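Local coordinates for alanine racemase, biosynthetic (Pseudomonas aeruginosa PAO1, PDB 6A2F), which belongs to the alanine racemase family, carries pyridoxal phosphate on a lysine and joins a TIM-barrel domain to a beta-rich C-terminal domain, at residues 271-276 and 298-303. Residues are numbered along the deposited sequence; the frame is centred on the assembly and turned at random.
Sequences CGYADG and GRVSMD. With DLY (D-lysine), chain D.
The Y273 ring lies with one face against the M302 backbone. M302 CA sits 3.6 Å from the ring centroid and 11° off the ring normal, a CH-pi contact. V300 O and NZ of D-lysine lie at the ring edge, near its plane. M302 CG is anti to its backbone N (chi1 -172°), which takes the chain past the ring to A274, with CG 3.5 Å from A274 CB. The chain bends at chi3, and CE comes back to 3.6 Å from Y273 OH. Two backbone bonds pin the loops: Y273 N donates to S301 O and A274 N to M302 O, both at 3.0 Å. D275 OD2 accepts G272 N through its anti lone pair. D275 OD1 forms salt bridges with R2 and R351, and D303 OD1 with R351.

D-lysine bridges both loops. Its NZ donates to Y273 OH at 2.6 Å, and its OXT takes bonds from S301 OG (2.6 Å) and D303 N (3.0 Å). In the second subunit, Y342 packs on Y273 and R130 hydrogen-bonds S301 OG, so this pocket lies at the dimer interface. The two donors probably favour negative charge on OXT. Its O lies 2.9 Å from D303 OD2, where two carboxylates meet.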
ATOM      1  N   CYS A 271     -10.304  -9.610   1.489  1.00 12.51           N
ATOM      2  CA  CYS A 271      -9.271  -8.600   1.733  1.00 12.29           C
ATOM      3  C   CYS A 271      -7.905  -9.203   1.454  1.00 12.03           C
ATOM      4  O   CYS A 271      -7.623 -10.314   1.886  1.00 12.04           O
ATOM      5  CB  CYS A 271      -9.329  -8.077   3.174  1.00 12.21           C
ATOM      6  SG  CYS A 271      -8.137  -6.761   3.534  1.00 12.31           S
ATOM      7  N   GLY A 272      -7.067  -8.470   0.730  1.00 11.85           N
ATOM      8  CA  GLY A 272      -5.720  -8.931   0.400  1.00 11.66           C
ATOM      9  C   GLY A 272      -4.720  -7.799   0.348  1.00 11.56           C
ATOM     10  O   GLY A 272      -5.058  -6.653   0.652  1.00 11.51           O
ATOM     11  N   TYR A 273      -3.488  -8.106  -0.054  1.00 11.64           N
ATOM     12  CA  TYR A 273      -2.409  -7.111   0.010  1.00 11.71           C
ATOM     13  C   TYR A 273      -2.577  -5.904  -0.920  1.00 11.74           C
ATOM     14  O   TYR A 273      -2.015  -4.843  -0.655  1.00 11.76           O
ATOM     15  CB  TYR A 273      -1.005  -7.736  -0.100  1.00 11.73           C
ATOM     16  CG  TYR A 273      -0.702  -8.518  -1.358  1.00 11.85           C
ATOM     17  CD1 TYR A 273      -0.476  -7.874  -2.576  1.00 11.82           C
ATOM     18  CD2 TYR A 273      -0.600  -9.911  -1.324  1.00 11.89           C
ATOM     19  CE1 TYR A 273      -0.188  -8.597  -3.724  1.00 11.84           C
ATOM     20  CE2 TYR A 273      -0.303 -10.640  -2.467  1.00 11.87           C
ATOM     21  CZ  TYR A 273      -0.101  -9.980  -3.662  1.00 11.90           C
ATOM     22  OH  TYR A 273       0.187 -10.706  -4.794  1.00 11.99           O
ATOM     23  N   ALA A 274      -3.362  -6.059  -1.985  1.00 11.64           N
ATOM     24  CA  ALA A 274      -3.687  -4.934  -2.863  1.00 11.57           C
ATOM     25  C   ALA A 274      -4.711  -3.979  -2.244  1.00 11.51           C
ATOM     26  O   ALA A 274      -4.906  -2.870  -2.735  1.00 11.46           O
ATOM     27  CB  ALA A 274      -4.171  -5.430  -4.215  1.00 11.59           C
ATOM     28  N   ASP A 275      -5.370  -4.415  -1.176  1.00 11.61           N
ATOM     29  CA  ASP A 275      -6.256  -3.543  -0.412  1.00 11.75           C
ATOM     30  C   ASP A 275      -5.470  -2.748   0.634  1.00 11.86           C
ATOM     31  O   ASP A 275      -5.985  -1.797   1.217  1.00 11.99           O
ATOM     32  CB  ASP A 275      -7.366  -4.355   0.251  1.00 11.76           C
ATOM     33  CG  ASP A 275      -8.170  -5.171  -0.749  1.00 11.89           C
ATOM     34  OD1 ASP A 275      -8.759  -4.574  -1.685  1.00 11.81           O
ATOM     35  OD2 ASP A 275      -8.223  -6.414  -0.591  1.00 11.88           O
ATOM     36  N   GLY A 276      -4.218  -3.139   0.854  1.00 11.88           N
ATOM     37  CA  GLY A 276      -3.363  -2.486   1.837  1.00 12.04           C
ATOM     38  C   GLY A 276      -2.866  -3.421   2.925  1.00 12.17           C
ATOM     39  O   GLY A 276      -1.950  -3.072   3.677  1.00 12.17           O
ATOM     40  N   GLY A 298      -2.235 -19.346   6.254  1.00 15.69           N
ATOM     41  CA  GLY A 298      -1.755 -19.335   4.875  1.00 15.46           C
ATOM     42  C   GLY A 298      -1.317 -17.958   4.424  1.00 15.37           C
ATOM     43  O   GLY A 298      -1.644 -16.960   5.066  1.00 15.16           O
ATOM     44  N   ARG A 299      -0.569 -17.907   3.321  1.00 15.51           N
ATOM     45  CA  ARG A 299      -0.115 -16.644   2.740  1.00 15.68           C
ATOM     46  C   ARG A 299      -1.296 -15.776   2.336  1.00 15.21           C
ATOM     47  O   ARG A 299      -2.266 -16.262   1.758  1.00 15.03           O
ATOM     48  CB  ARG A 299       0.757 -16.879   1.500  1.00 16.57           C
ATOM     49  CG  ARG A 299       2.153 -17.428   1.759  1.00 17.57           C
ATOM     50  CD  ARG A 299       3.096 -17.014   0.633  1.00 18.29           C
ATOM     51  NE  ARG A 299       4.313 -17.825   0.535  1.00 18.73           N
ATOM     52  CZ  ARG A 299       5.335 -17.774   1.394  1.00 19.55           C
ATOM     53  NH1 ARG A 299       5.296 -16.966   2.457  1.00 19.54           N
ATOM     54  NH2 ARG A 299       6.399 -18.550   1.200  1.00 19.43           N
ATOM     55  N   VAL A 300      -1.208 -14.491   2.659  1.00 14.74           N
ATOM     56  CA  VAL A 300      -2.136 -13.498   2.142  1.00 14.39           C
ATOM     57  C   VAL A 300      -1.870 -13.352   0.640  1.00 14.18           C
ATOM     58  O   VAL A 300      -0.715 -13.270   0.208  1.00 14.12           O
ATOM     59  CB  VAL A 300      -1.964 -12.139   2.868  1.00 14.32           C
ATOM     60  CG1 VAL A 300      -2.912 -11.085   2.312  1.00 14.16           C
ATOM     61  CG2 VAL A 300      -2.189 -12.300   4.368  1.00 14.33           C
ATOM     62  N   SER A 301      -2.933 -13.353  -0.154  1.00 13.91           N
ATOM     63  CA  SER A 301      -2.804 -13.099  -1.581  1.00 13.96           C
ATOM     64  C   SER A 301      -3.309 -11.689  -1.929  1.00 14.11           C
ATOM     65  O   SER A 301      -3.606 -10.895  -1.029  1.00 13.96           O
ATOM     66  CB  SER A 301      -3.504 -14.190  -2.384  1.00 13.94           C
ATOM     67  OG  SER A 301      -4.904 -14.138  -2.226  1.00 13.97           O
ATOM     68  N   MET A 302      -3.377 -11.373  -3.221  1.00 14.25           N
ATOM     69  CA  MET A 302      -3.682 -10.012  -3.675  1.00 14.48           C
ATOM     70  C   MET A 302      -5.057  -9.506  -3.228  1.00 14.62           C
ATOM     71  O   MET A 302      -5.191  -8.367  -2.775  1.00 14.50           O
ATOM     72  CB  MET A 302      -3.543  -9.921  -5.199  1.00 14.54           C
ATOM     73  CG  MET A 302      -3.646  -8.519  -5.778  1.00 14.68           C
ATOM     74  SD  MET A 302      -3.137  -8.409  -7.506  1.00 14.72           S
ATOM     75  CE  MET A 302      -1.365  -8.596  -7.321  1.00 14.73           C
ATOM     76  N   ASP A 303      -6.076 -10.328  -3.406  1.00 14.93           N
ATOM     77  CA  ASP A 303      -7.415  -9.928  -3.039  1.00 15.57           C
ATOM     78  C   ASP A 303      -8.027 -10.754  -1.923  1.00 16.07           C
ATOM     79  O   ASP A 303      -9.125 -10.460  -1.476  1.00 16.04           O
ATOM     80  CB  ASP A 303      -8.310  -9.990  -4.278  1.00 15.47           C
ATOM     81  CG  ASP A 303      -7.667  -9.359  -5.491  1.00 15.48           C
ATOM     82  OD1 ASP A 303      -7.697  -8.127  -5.594  1.00 15.45           O
ATOM     83  OD2 ASP A 303      -7.136 -10.089  -6.343  1.00 15.53           O
TER
HETATM   84  N   DLY D 402      -5.497 -16.017  -5.342  0.70 22.64           N
HETATM   85  CA  DLY D 402      -5.110 -14.730  -6.001  0.70 23.02           C
HETATM   86  C   DLY D 402      -5.987 -13.592  -5.537  0.70 23.09           C
HETATM   87  O   DLY D 402      -6.735 -13.008  -6.321  0.70 23.32           O
HETATM   88  CB  DLY D 402      -3.651 -14.428  -5.677  0.70 22.70           C
HETATM   89  CG  DLY D 402      -2.894 -13.762  -6.823  0.70 22.31           C
HETATM   90  CD  DLY D 402      -1.801 -12.844  -6.291  0.70 21.58           C
HETATM   91  CE  DLY D 402      -0.524 -13.606  -5.955  0.70 21.20           C
HETATM   92  NZ  DLY D 402      -0.163 -13.309  -4.585  0.70 20.76           N
HETATM   93  OXT DLY D 402      -5.995 -13.197  -4.369  0.70 23.06           O